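Local coordinates for protein superoxide dismutase [Mn/Fe] (Porphyromonas gingivalis, PDB 1UES) that destroys superoxide radicals by dismuting them to oxygen and hydrogen peroxide, using one manganese or iron ion in each subunit of a homodimer, at residues H28-H31 and L32-Y35; K41-I44 and G45-F48; N54-V57 and Q58-G62; G69-L72 and N73-Y77; F111-A114 and G115-F119. The protein carries 1 engineered substitution. All coordinates share one frame; numbering follows the deposited sequence.

Contact 1: residues H28-H31 and L32-Y35; sequences HGKH and LKTY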
loop_
_atom_site.group_PDB
_atom_site.type_symbol
_atom_site.label_atom_id
_atom_site.label_comp_id
_atom_site.label_asym_id
_atom_site.label_seq_id
_atom_site.Cartn_x
_atom_site.Cartn_y
_atom_site.Cartn_z
ATOM N N HIS A 28 -0.916 -5.458 14.632
ATOM C CA HIS A 28 -0.470 -6.730 15.170
ATOM C C HIS A 28 -1.625 -7.724 15.285
ATOM O O HIS A 28 -1.533 -8.848 14.797
ATOM C CB HIS A 28 0.195 -6.528 16.542
ATOM C CG HIS A 28 0.488 -7.803 17.257
ATOM N ND1 HIS A 28 -0.414 -8.388 18.120
ATOM C CD2 HIS A 28 1.541 -8.655 17.177
ATOM C CE1 HIS A 28 0.066 -9.550 18.534
ATOM N NE2 HIS A 28 1.249 -9.734 17.973
ATOM N N GLY A 29 -2.722 -7.313 15.919
ATOM C CA GLY A 29 -3.830 -8.235 16.099
ATOM C C GLY A 29 -4.601 -8.713 14.877
ATOM O O GLY A 29 -5.173 -9.806 14.906
ATOM N N LYS A 30 -4.658 -7.912 13.819
ATOM C CA LYS A 30 -5.413 -8.303 12.637
ATOM C C LYS A 30 -4.546 -8.537 11.404
ATOM O O LYS A 30 -4.618 -9.606 10.801
ATOM C CB LYS A 30 -6.482 -7.251 12.334
ATOM C CG LYS A 30 -7.501 -7.127 13.469
ATOM C CD LYS A 30 -8.268 -8.442 13.614
ATOM C CE LYS A 30 -9.501 -8.301 14.534
ATOM N NZ LYS A 30 -9.228 -8.931 15.852
ATOM N N HIS A 31 -3.743 -7.546 11.010
ATOM C CA HIS A 31 -2.886 -7.740 9.834
ATOM C C HIS A 31 -1.897 -8.867 9.988
ATOM O O HIS A 31 -1.795 -9.743 9.106
ATOM C CB HIS A 31 -2.097 -6.476 9.522
ATOM C CG HIS A 31 -2.935 -5.376 8.968
ATOM N ND1 HIS A 31 -3.134 -5.190 7.622
ATOM C CD2 HIS A 31 -3.611 -4.381 9.593
ATOM C CE1 HIS A 31 -3.891 -4.125 7.437
ATOM N NE2 HIS A 31 -4.199 -3.618 8.613
ATOM N N LEU A 32 -1.114 -8.839 11.066
ATOM C CA LEU A 32 -0.139 -9.903 11.247
ATOM C C LEU A 32 -0.809 -11.263 11.427
ATOM O O LEU A 32 -0.353 -12.262 10.887
ATOM C CB LEU A 32 0.807 -9.585 12.397
ATOM C CG LEU A 32 1.952 -10.573 12.673
ATOM C CD1 LEU A 32 2.750 -10.878 11.378
ATOM C CD2 LEU A 32 2.886 -9.953 13.703
ATOM N N LYS A 33 -1.899 -11.319 12.177
ATOM C CA LYS A 33 -2.614 -12.572 12.317
ATOM C C LYS A 33 -3.020 -13.104 10.922
ATOM O O LYS A 33 -2.905 -14.303 10.632
ATOM C CB LYS A 33 -3.850 -12.343 13.196
ATOM C CG LYS A 33 -4.747 -13.567 13.344
ATOM C CD LYS A 33 -6.229 -13.205 13.122
ATOM C CE LYS A 33 -6.552 -12.787 11.676
ATOM N NZ LYS A 33 -6.955 -11.361 11.469
ATOM N N THR A 34 -3.498 -12.226 10.041
ATOM C CA THR A 34 -3.897 -12.656 8.710
ATOM C C THR A 34 -2.709 -13.200 7.904
ATOM O O THR A 34 -2.837 -14.216 7.191
ATOM C CB THR A 34 -4.562 -11.486 7.940
ATOM O OG1 THR A 34 -5.792 -11.143 8.591
ATOM C CG2 THR A 34 -4.855 -11.860 6.527
ATOM N N TYR A 35 -1.555 -12.541 8.025
ATOM C CA TYR A 35 -0.357 -12.990 7.313
ATOM C C TYR A 35 0.047 -14.384 7.778
ATOM O O TYR A 35 0.414 -15.237 6.955
ATOM C CB TYR A 35 0.824 -12.042 7.562
ATOM C CG TYR A 35 0.692 -10.744 6.817
ATOM C CD1 TYR A 35 0.378 -10.739 5.452
ATOM C CD2 TYR A 35 0.853 -9.520 7.465
ATOM C CE1 TYR A 35 0.237 -9.544 4.745
ATOM C CE2 TYR A 35 0.707 -8.317 6.752
ATOM C CZ TYR A 35 0.406 -8.343 5.411
ATOM O OH TYR A 35 0.297 -7.190 4.674
#
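The carbonyl oxygen K30 O is gripped by two nitrogens one turn further along helix 21-42. T34 N makes the usual helical bond at 2.9 Å, while the ammonium K33 NZ lies 3.0 Å from K30 O, in the carbonyl plane and on a lone pair, with a C=O...N angle of 116°. K33 gets there by doubling back: its chain bends at chi2, chi3 and chi4, passing G29 O with CB at 3.3 Å. T34 OG1 is also 2.9 Å from K30 O, but this hydroxyl proton has another acceptor within reach. The side chains of K30 and K33 run side by side in the same direction; K30 NZ and K33 NZ stay 5.5 Å apart, and of the two ammonium groups it is that of K33 which the lone pair of K30 O satisfies.

Y35 N donates to H31 O at 3.0 Å, and the Y35 ring leans obliquely over to the same oxygen, CD2 to H31 O being 3.1 Å. On another side of the helix L32 CD2 meets H28 CD2 at 3.9 Å.

Around this turn, H28 NE2 bonds I6 O, whereas H31 stacks on the metal ligand H161 and its NE2 bonds Y164 OH of the second subunit, a bridge across the dimer interface. L32 and Y35 pack against helix 62-79, the other arm of the alpha-hairpin domain.

Contact 2: residues K41-I44 and G45-F48; sequences KLII and GTEF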
loop_
_atom_site.group_PDB
_atom_site.type_symbol
_atom_site.label_atom_id
_atom_site.label_comp_id
_atom_site.label_asym_id
_atom_site.label_seq_id
_atom_site.Cartn_x
_atom_site.Cartn_y
_atom_site.Cartn_z
ATOM N N LYS A 41 -1.721 -21.676 5.731
ATOM C CA LYS A 41 -2.533 -22.417 4.774
ATOM C C LYS A 41 -1.805 -22.677 3.469
ATOM O O LYS A 41 -1.887 -23.777 2.889
ATOM C CB LYS A 41 -3.805 -21.671 4.427
ATOM C CG LYS A 41 -4.774 -21.531 5.555
ATOM C CD LYS A 41 -5.946 -20.735 5.054
ATOM C CE LYS A 41 -6.944 -20.439 6.133
ATOM N NZ LYS A 41 -7.962 -19.504 5.591
ATOM N N LEU A 42 -1.117 -21.655 2.980
ATOM C CA LEU A 42 -0.439 -21.791 1.713
ATOM C C LEU A 42 0.752 -22.723 1.668
ATOM O O LEU A 42 1.111 -23.207 0.582
ATOM C CB LEU A 42 -0.021 -20.421 1.172
ATOM C CG LEU A 42 -1.109 -19.397 0.865
ATOM C CD1 LEU A 42 -0.431 -18.048 0.682
ATOM C CD2 LEU A 42 -1.910 -19.791 -0.361
ATOM N N ILE A 43 1.376 -23.002 2.805
ATOM C CA ILE A 43 2.543 -23.874 2.744
ATOM C C ILE A 43 2.197 -25.347 2.798
ATOM O O ILE A 43 3.049 -26.196 2.535
ATOM C CB ILE A 43 3.575 -23.564 3.836
ATOM C CG1 ILE A 43 2.948 -23.678 5.228
ATOM C CG2 ILE A 43 4.147 -22.170 3.589
ATOM C CD1 ILE A 43 3.931 -23.303 6.367
ATOM N N ILE A 44 0.952 -25.656 3.133
ATOM C CA ILE A 44 0.532 -27.054 3.160
ATOM C C ILE A 44 0.662 -27.629 1.740
ATOM O O ILE A 44 0.143 -27.051 0.772
ATOM C CB ILE A 44 -0.945 -27.182 3.596
ATOM C CG1 ILE A 44 -1.093 -26.741 5.049
ATOM C CG2 ILE A 44 -1.429 -28.616 3.381
ATOM C CD1 ILE A 44 -2.519 -26.433 5.431
ATOM N N GLY A 45 1.355 -28.756 1.617
ATOM C CA GLY A 45 1.497 -29.387 0.313
ATOM C C GLY A 45 2.644 -28.860 -0.520
ATOM O O GLY A 45 2.754 -29.195 -1.696
ATOM N N THR A 46 3.490 -28.022 0.079
ATOM C CA THR A 46 4.642 -27.482 -0.634
ATOM C C THR A 46 5.928 -27.915 0.068
ATOM O O THR A 46 5.896 -28.519 1.135
ATOM C CB THR A 46 4.629 -25.949 -0.616
ATOM O OG1 THR A 46 5.001 -25.504 0.691
ATOM C CG2 THR A 46 3.274 -25.408 -0.978
ATOM N N GLU A 47 7.076 -27.585 -0.525
ATOM C CA GLU A 47 8.363 -27.928 0.085
ATOM C C GLU A 47 8.662 -27.137 1.371
ATOM O O GLU A 47 9.672 -27.379 2.045
ATOM C CB GLU A 47 9.494 -27.680 -0.923
ATOM C CG GLU A 47 9.759 -26.195 -1.181
ATOM C CD GLU A 47 10.544 -25.966 -2.458
ATOM O OE1 GLU A 47 9.969 -26.173 -3.541
ATOM O OE2 GLU A 47 11.726 -25.581 -2.367
ATOM N N PHE A 48 7.789 -26.188 1.713
ATOM C CA PHE A 48 7.980 -25.367 2.903
ATOM C C PHE A 48 7.164 -25.828 4.110
ATOM O O PHE A 48 7.150 -25.158 5.146
ATOM C CB PHE A 48 7.618 -23.923 2.585
ATOM C CG PHE A 48 8.418 -23.345 1.463
ATOM C CD1 PHE A 48 9.789 -23.143 1.616
ATOM C CD2 PHE A 48 7.812 -23.024 0.253
ATOM C CE1 PHE A 48 10.552 -22.626 0.573
ATOM C CE2 PHE A 48 8.574 -22.501 -0.807
ATOM C CZ PHE A 48 9.944 -22.305 -0.642
#
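I43 and T46 close a type II beta turn where the chain leaves helix 21-42, and T46 goes on to form an ST turn with F48. The shared acceptor is I43 O. T46 N reaches it at 3.1 Å from well above the carbonyl plane, and T46 OG1 comes to the same I43 O at 2.8 Å, tilted 27° from that plane on the same face. The hydroxyl can do this because chi1 of 74° sets OG1 between the backbone N and the carbonyl carbon, folded back over its own main chain. Having given its proton to I43 O, T46 OG1 takes one from F48 N at 3.0 Å, so one hydroxyl ties the beta turn to the bend that follows. The methyl, T46 CG2, sits anti to the carbonyl carbon and lies 3.5 Å from L42 O.

Further out, the two apolar side chains of I43 and F48 cross at about a right angle, and I43 CG2 packs on F48 CB at 4.0 Å. G45 fills the third position of the turn with phi 86°, where a beta carbon would be jammed against I44 O. Its amide bonds E49 OE2, so the loop ahead holds the turn as well. I43, L42 and T46 rest on I64 of helix 62-79, while F48 turns its ring to I56 and K59 of helix 53-59. At the far end of the isoleucine, I43 CD1 comes 3.9 Å from F48 O.

Contact 3: residues N54-V57 and Q58-G62; sequences NTIV and QKSEG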
loop_
_atom_site.group_PDB
_atom_site.type_symbol
_atom_site.label_atom_id
_atom_site.label_comp_id
_atom_site.label_asym_id
_atom_site.label_seq_id
_atom_site.Cartn_x
_atom_site.Cartn_y
_atom_site.Cartn_z
ATOM N N ASN A 54 12.580 -18.211 8.243
ATOM C CA ASN A 54 13.702 -17.670 7.510
ATOM C C ASN A 54 13.971 -18.391 6.183
ATOM O O ASN A 54 14.280 -17.765 5.164
ATOM C CB ASN A 54 14.924 -17.739 8.400
ATOM C CG ASN A 54 15.759 -16.516 8.298
ATOM O OD1 ASN A 54 16.878 -16.566 7.794
ATOM N ND2 ASN A 54 15.228 -15.398 8.770
ATOM N N THR A 55 13.854 -19.717 6.191
ATOM C CA THR A 55 14.077 -20.506 4.975
ATOM C C THR A 55 13.001 -20.176 3.946
ATOM O O THR A 55 13.269 -20.016 2.766
ATOM C CB THR A 55 14.029 -22.019 5.295
ATOM O OG1 THR A 55 15.133 -22.354 6.144
ATOM C CG2 THR A 55 14.093 -22.863 4.024
ATOM N N ILE A 56 11.760 -20.062 4.397
ATOM C CA ILE A 56 10.706 -19.748 3.450
ATOM C C ILE A 56 10.908 -18.369 2.816
ATOM O O ILE A 56 10.640 -18.189 1.635
ATOM C CB ILE A 56 9.316 -19.805 4.127
ATOM C CG1 ILE A 56 9.100 -21.192 4.737
ATOM C CG2 ILE A 56 8.237 -19.493 3.107
ATOM C CD1 ILE A 56 7.874 -21.267 5.670
ATOM N N VAL A 57 11.362 -17.390 3.597
ATOM C CA VAL A 57 11.565 -16.063 3.033
ATOM C C VAL A 57 12.738 -16.048 2.048
ATOM O O VAL A 57 12.705 -15.318 1.071
ATOM C CB VAL A 57 11.809 -14.982 4.135
ATOM C CG1 VAL A 57 12.038 -13.607 3.478
ATOM C CG2 VAL A 57 10.596 -14.904 5.086
ATOM N N GLN A 58 13.763 -16.847 2.315
ATOM C CA GLN A 58 14.918 -16.903 1.410
ATOM C C GLN A 58 14.644 -17.637 0.110
ATOM O O GLN A 58 15.274 -17.348 -0.914
ATOM C CB GLN A 58 16.112 -17.604 2.060
ATOM C CG GLN A 58 16.460 -17.191 3.455
ATOM C CD GLN A 58 17.568 -18.033 4.047
ATOM O OE1 GLN A 58 18.565 -17.502 4.538
ATOM N NE2 GLN A 58 17.398 -19.354 4.023
ATOM N N LYS A 59 13.693 -18.568 0.123
ATOM C CA LYS A 59 13.447 -19.382 -1.068
ATOM C C LYS A 59 12.112 -19.299 -1.787
ATOM O O LYS A 59 12.030 -19.581 -2.984
ATOM C CB LYS A 59 13.666 -20.865 -0.736
ATOM C CG LYS A 59 14.853 -21.210 0.172
ATOM C CD LYS A 59 14.704 -22.654 0.688
ATOM C CE LYS A 59 15.913 -23.506 0.366
ATOM N NZ LYS A 59 16.744 -23.766 1.583
ATOM N N SER A 60 11.049 -18.959 -1.077
ATOM C CA SER A 60 9.750 -18.935 -1.714
ATOM C C SER A 60 9.475 -17.793 -2.666
ATOM O O SER A 60 10.248 -16.837 -2.765
ATOM C CB SER A 60 8.652 -18.982 -0.651
ATOM O OG SER A 60 8.541 -17.740 0.015
ATOM N N GLU A 61 8.347 -17.907 -3.356
ATOM C CA GLU A 61 7.896 -16.899 -4.307
ATOM C C GLU A 61 6.376 -16.743 -4.227
ATOM O O GLU A 61 5.717 -17.406 -3.419
ATOM C CB GLU A 61 8.304 -17.307 -5.734
ATOM C CG GLU A 61 9.086 -16.211 -6.455
ATOM C CD GLU A 61 10.522 -16.602 -6.759
ATOM O OE1 GLU A 61 11.421 -16.385 -5.901
ATOM O OE2 GLU A 61 10.759 -17.124 -7.877
ATOM N N GLY A 62 5.825 -15.856 -5.051
ATOM C CA GLY A 62 4.389 -15.662 -5.093
ATOM C C GLY A 62 3.674 -15.366 -3.776
ATOM O O GLY A 62 4.187 -14.618 -2.949
HETATM O O HOH W 1 12.451 -15.951 -1.804
#
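Helix 53-59 finishes here with its last i to i+4 bonds, K59 N to T55 O at 3.0 Å and S60 N to I56 O, before S60 leaves helical angles. S60 makes the principal side-chain contact. Its OG donates to I56 O at 2.7 Å, from 38° above the carbonyl plane, while S60 N reaches I56 O at 2.8 Å from the opposite face, so this buried oxygen is held from both sides at the helix end. A chi1 of 74° leaves OG staggered between the serine's N and C, facing the turn before, and brings S60 OG within 3.6 Å of I56 CG2.

T55 and K59 lie alongside each other, pointing the same way. The threonine methyl is pressed on the lysine chain, T55 CG2 to K59 CD being a tight 3.4 Å, and the chain then bends at chi3 and chi4, carrying NZ past the methyl. T55 OG1 is hydrogen-bonded to D52 OD2, just ahead of the helix. The side-chain amides of N54 and Q58 cross at an angle, their planes 52° apart, with N54 OD1 no closer than 3.8 Å to Q58 OE1.

One water extends the helix end, donating to V57 O at 3.0 Å and to S60 O at 2.6 Å; S60 O also receives R147 NH2. I56 and V57 face inward to helix 62-79. This is a helix C-terminus finished by a serine and a water, at the short helix between the two long arms of the alpha-hairpin domain.

Contact 4: residues G69-L72 and N73-Y77; sequences GQTL and NHNLY. With MN (manganese (II) ion), chain E.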
loop_
_atom_site.group_PDB
_atom_site.type_symbol
_atom_site.label_atom_id
_atom_site.label_comp_id
_atom_site.label_asym_id
_atom_site.label_seq_id
_atom_site.Cartn_x
_atom_site.Cartn_y
_atom_site.Cartn_z
ATOM N N GLY A 69 7.309 -13.160 3.901
ATOM C CA GLY A 69 8.050 -11.920 4.009
ATOM C C GLY A 69 7.355 -10.985 4.971
ATOM O O GLY A 69 8.026 -10.395 5.807
ATOM N N GLN A 70 6.026 -10.890 4.875
ATOM C CA GLN A 70 5.281 -10.009 5.785
ATOM C C GLN A 70 5.377 -10.505 7.222
ATOM O O GLN A 70 5.521 -9.693 8.143
ATOM C CB GLN A 70 3.818 -9.885 5.350
ATOM C CG GLN A 70 3.607 -8.929 4.156
ATOM C CD GLN A 70 4.132 -7.502 4.418
ATOM O OE1 GLN A 70 5.337 -7.256 4.362
ATOM N NE2 GLN A 70 3.224 -6.573 4.692
ATOM N N THR A 71 5.311 -11.821 7.434
ATOM C CA THR A 71 5.416 -12.337 8.787
ATOM C C THR A 71 6.780 -11.999 9.361
ATOM O O THR A 71 6.884 -11.453 10.445
ATOM C CB THR A 71 5.170 -13.856 8.849
ATOM O OG1 THR A 71 3.852 -14.115 8.393
ATOM C CG2 THR A 71 5.267 -14.377 10.259
ATOM N N LEU A 72 7.837 -12.271 8.611
ATOM C CA LEU A 72 9.155 -11.966 9.118
ATOM C C LEU A 72 9.371 -10.466 9.351
ATOM O O LEU A 72 9.922 -10.063 10.375
ATOM C CB LEU A 72 10.210 -12.502 8.147
ATOM C CG LEU A 72 11.622 -12.113 8.563
ATOM C CD1 LEU A 72 11.956 -12.738 9.901
ATOM C CD2 LEU A 72 12.620 -12.536 7.482
ATOM N N ASN A 73 8.929 -9.646 8.407
ATOM C CA ASN A 73 9.103 -8.215 8.532
ATOM C C ASN A 73 8.411 -7.727 9.815
ATOM O O ASN A 73 8.978 -6.949 10.575
ATOM C CB ASN A 73 8.496 -7.462 7.317
ATOM C CG ASN A 73 9.436 -7.432 6.111
ATOM O OD1 ASN A 73 10.631 -7.262 6.280
ATOM N ND2 ASN A 73 8.888 -7.589 4.904
ATOM N N HIS A 74 7.186 -8.168 10.051
ATOM C CA HIS A 74 6.472 -7.691 11.235
ATOM C C HIS A 74 7.082 -8.215 12.501
ATOM O O HIS A 74 7.093 -7.512 13.501
ATOM C CB HIS A 74 4.995 -8.055 11.162
ATOM C CG HIS A 74 4.255 -7.244 10.150
ATOM N ND1 HIS A 74 4.164 -7.613 8.831
ATOM C CD2 HIS A 74 3.621 -6.058 10.253
ATOM C CE1 HIS A 74 3.506 -6.691 8.152
ATOM N NE2 HIS A 74 3.162 -5.734 8.993
ATOM N N ASN A 75 7.564 -9.456 12.481
ATOM C CA ASN A 75 8.175 -10.009 13.677
ATOM C C ASN A 75 9.358 -9.177 14.125
ATOM O O ASN A 75 9.483 -8.885 15.306
ATOM C CB ASN A 75 8.577 -11.470 13.467
ATOM C CG ASN A 75 7.368 -12.399 13.415
ATOM O OD1 ASN A 75 6.239 -11.975 13.682
ATOM N ND2 ASN A 75 7.600 -13.676 13.083
ATOM N N LEU A 76 10.217 -8.778 13.193
ATOM C CA LEU A 76 11.357 -7.936 13.512
ATOM C C LEU A 76 10.909 -6.510 13.861
ATOM O O LEU A 76 11.442 -5.855 14.754
ATOM C CB LEU A 76 12.300 -7.903 12.310
ATOM C CG LEU A 76 12.937 -9.280 12.025
ATOM C CD1 LEU A 76 13.580 -9.274 10.667
ATOM C CD2 LEU A 76 13.967 -9.630 13.120
ATOM N N TYR A 77 9.924 -6.010 13.135
ATOM C CA TYR A 77 9.445 -4.667 13.368
ATOM C C TYR A 77 8.883 -4.494 14.785
ATOM O O TYR A 77 9.322 -3.636 15.555
ATOM C CB TYR A 77 8.389 -4.351 12.282
ATOM C CG TYR A 77 7.594 -3.080 12.474
ATOM C CD1 TYR A 77 8.085 -1.858 12.028
ATOM C CD2 TYR A 77 6.289 -3.126 12.995
ATOM C CE1 TYR A 77 7.296 -0.699 12.077
ATOM C CE2 TYR A 77 5.489 -1.974 13.043
ATOM C CZ TYR A 77 6.004 -0.767 12.572
ATOM O OH TYR A 77 5.192 0.342 12.482
HETATM MN MN MN E . 2.573 -3.685 8.451
HETATM O O HOH W 2 3.428 -4.046 6.413
#
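H74, a manganese ligand, and Q70 cross one turn apart on helix 62-79 of the alpha-hairpin domain, the imidazole and amide planes turned 78° to each other. The ring lies edge-on to the backbone of Q70: H74 ND1 donates to Q70 O at 2.6 Å, with that oxygen only 7° out of the ring plane. H74 N comes to Q70 O at 3.0 Å from the opposite face of the carbonyl. The short ND1 bond fixes the ring's rotation and probably makes the imidazole a more electron-rich ligand. With chi1 at -72°, CG is anti to the carbonyl carbon and the ring is carried over the preceding turn.

Q70 bends at chi2 and brings its amide beside the ring, NE2 to H74 CE1 being 3.5 Å. OE1 accepts from W123 NE1, and NE2 is shared between Y35 OH and the metal-bound water, so the glutamine is a second-shell residue positioned by its own neighbours. N73 crosses Q70 obliquely; its own amide bonds W125 NE1 and G143 O.

L72, which also touches L53 and V57 of helix 53-59, meets L76 CD1 with its CD1 at 3.9 Å, while T71 and N75 lie side by side. H27, D157 and H161 complete the protein ligands. H74 NE2 and the water each stand 2.2 Å from the manganese, and Q70 NE2 donates to that water at 3.1 Å.

Contact 5: residues F111-A114 and G115-F119; sequences FNTA and GTTLF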
loop_
_atom_site.group_PDB
_atom_site.type_symbol
_atom_site.label_atom_id
_atom_site.label_comp_id
_atom_site.label_asym_id
_atom_site.label_seq_id
_atom_site.Cartn_x
_atom_site.Cartn_y
_atom_site.Cartn_z
ATOM N N PHE A 111 17.682 7.636 5.986
ATOM C CA PHE A 111 16.722 6.559 6.212
ATOM C C PHE A 111 15.295 7.094 6.024
ATOM O O PHE A 111 14.474 6.506 5.290
ATOM C CB PHE A 111 16.938 5.994 7.628
ATOM C CG PHE A 111 16.501 4.553 7.789
ATOM C CD1 PHE A 111 15.352 4.244 8.503
ATOM C CD2 PHE A 111 17.245 3.515 7.234
ATOM C CE1 PHE A 111 14.945 2.900 8.667
ATOM C CE2 PHE A 111 16.851 2.165 7.385
ATOM C CZ PHE A 111 15.697 1.858 8.106
ATOM N N ASN A 112 15.005 8.220 6.668
ATOM C CA ASN A 112 13.693 8.843 6.530
ATOM C C ASN A 112 13.400 9.136 5.054
ATOM O O ASN A 112 12.284 8.908 4.566
ATOM C CB ASN A 112 13.648 10.166 7.316
ATOM C CG ASN A 112 13.655 9.969 8.828
ATOM O OD1 ASN A 112 13.471 8.864 9.340
ATOM N ND2 ASN A 112 13.883 11.058 9.549
ATOM N N THR A 113 14.403 9.625 4.325
ATOM C CA THR A 113 14.192 9.959 2.926
ATOM C C THR A 113 13.873 8.724 2.100
ATOM O O THR A 113 13.012 8.762 1.248
ATOM C CB THR A 113 15.403 10.673 2.304
ATOM O OG1 THR A 113 15.581 11.954 2.931
ATOM C CG2 THR A 113 15.153 10.890 0.838
ATOM N N ALA A 114 14.563 7.626 2.378
ATOM C CA ALA A 114 14.318 6.375 1.676
ATOM C C ALA A 114 12.887 5.892 1.956
ATOM O O ALA A 114 12.205 5.362 1.070
ATOM C CB ALA A 114 15.326 5.322 2.138
ATOM N N GLY A 115 12.440 6.076 3.193
ATOM C CA GLY A 115 11.100 5.648 3.564
ATOM C C GLY A 115 10.026 6.496 2.925
ATOM O O GLY A 115 9.002 5.990 2.454
ATOM N N THR A 116 10.269 7.803 2.897
ATOM C CA THR A 116 9.323 8.736 2.313
ATOM C C THR A 116 9.210 8.596 0.793
ATOM O O THR A 116 8.103 8.724 0.244
ATOM C CB THR A 116 9.714 10.199 2.667
ATOM O OG1 THR A 116 9.639 10.392 4.088
ATOM C CG2 THR A 116 8.767 11.181 2.004
ATOM N N THR A 117 10.326 8.313 0.113
ATOM C CA THR A 117 10.305 8.194 -1.339
ATOM C C THR A 117 9.941 6.807 -1.875
ATOM O O THR A 117 9.887 6.608 -3.084
ATOM C CB THR A 117 11.644 8.639 -1.992
ATOM O OG1 THR A 117 12.704 7.784 -1.551
ATOM C CG2 THR A 117 11.964 10.105 -1.637
ATOM N N LEU A 118 9.681 5.847 -0.993
ATOM C CA LEU A 118 9.289 4.518 -1.451
ATOM C C LEU A 118 7.836 4.625 -1.936
ATOM O O LEU A 118 6.925 4.937 -1.153
ATOM C CB LEU A 118 9.406 3.508 -0.307
ATOM C CG LEU A 118 9.359 2.010 -0.651
ATOM C CD1 LEU A 118 10.010 1.207 0.462
ATOM C CD2 LEU A 118 7.926 1.571 -0.832
ATOM N N PHE A 119 7.611 4.382 -3.222
ATOM C CA PHE A 119 6.261 4.526 -3.764
ATOM C C PHE A 119 5.403 3.310 -3.495
ATOM O O PHE A 119 5.804 2.178 -3.806
ATOM C CB PHE A 119 6.319 4.793 -5.261
ATOM C CG PHE A 119 5.012 5.199 -5.840
ATOM C CD1 PHE A 119 4.450 6.432 -5.516
ATOM C CD2 PHE A 119 4.322 4.346 -6.700
ATOM C CE1 PHE A 119 3.215 6.806 -6.052
ATOM C CE2 PHE A 119 3.088 4.716 -7.230
ATOM C CZ PHE A 119 2.536 5.941 -6.909
#
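T117 folds back on T113 where helix 104-116 gives way to the loop before the sheet. From its CB, 3.5 Å from T113 O, the side chain splits. OG1 donates to T113 O at 3.0 Å, with a C=O...O angle of 136°, while CG2 lies 3.4 Å from that oxygen and 4.1 Å from T113 CG2, the two side chains crossing at a slant. With chi1 at 63°, OG1 faces back along the helix toward T113 O. T117 N bonds T113 O too, at 3.0 Å, from the opposite face of the carbonyl.

T116 repeats the pattern one residue earlier with a different torsion. Its OG1, anti to the carbonyl carbon, reaches N112 O at 3.1 Å from 42° above the carbonyl plane, and T116 N takes N112 O almost end-on at 2.8 Å. Two successive carbonyls at the end of the helix are thus each held by an amide and a hydroxyl. T113 OG1 does likewise further back, bonding E109 O.

The helix lies between the three-stranded sheet and helix 171-178. F111 and A114 face strands 122-128 and 134-140, with F111 edge-to-face on F156. T116 and N112 meet helix 171-178, N112 OD1 bonding W179 NE1 beyond it. R171 NH1 bonds G115 O and L118 O, and F119 reaches W159 of the second subunit.

How the contacts relate
Contacts 1 to 4 belong to the alpha-hairpin domain, contact 5 to the C-terminal domain. Contact 4 supplies a metal ligand, and contact 1, its centre about 11 Å away, leans on it: Y35 OH is 3.0 Å from Q70 NE2, probably hydrogen-bonded, and Y35 CE2 is 3.5 Å from H74 CE1. Contacts 2 and 3 meet through F48, whose CE2 lies 3.5 Å from S60 CB; contact 3 reaches contact 4 through V57 CG2, 3.9 Å from L72 CB. Contact 5 touches none of them within the subunit, its L118 side chain about 12 Å from the manganese, but F119 of the second subunit packs on Y35 and Q70.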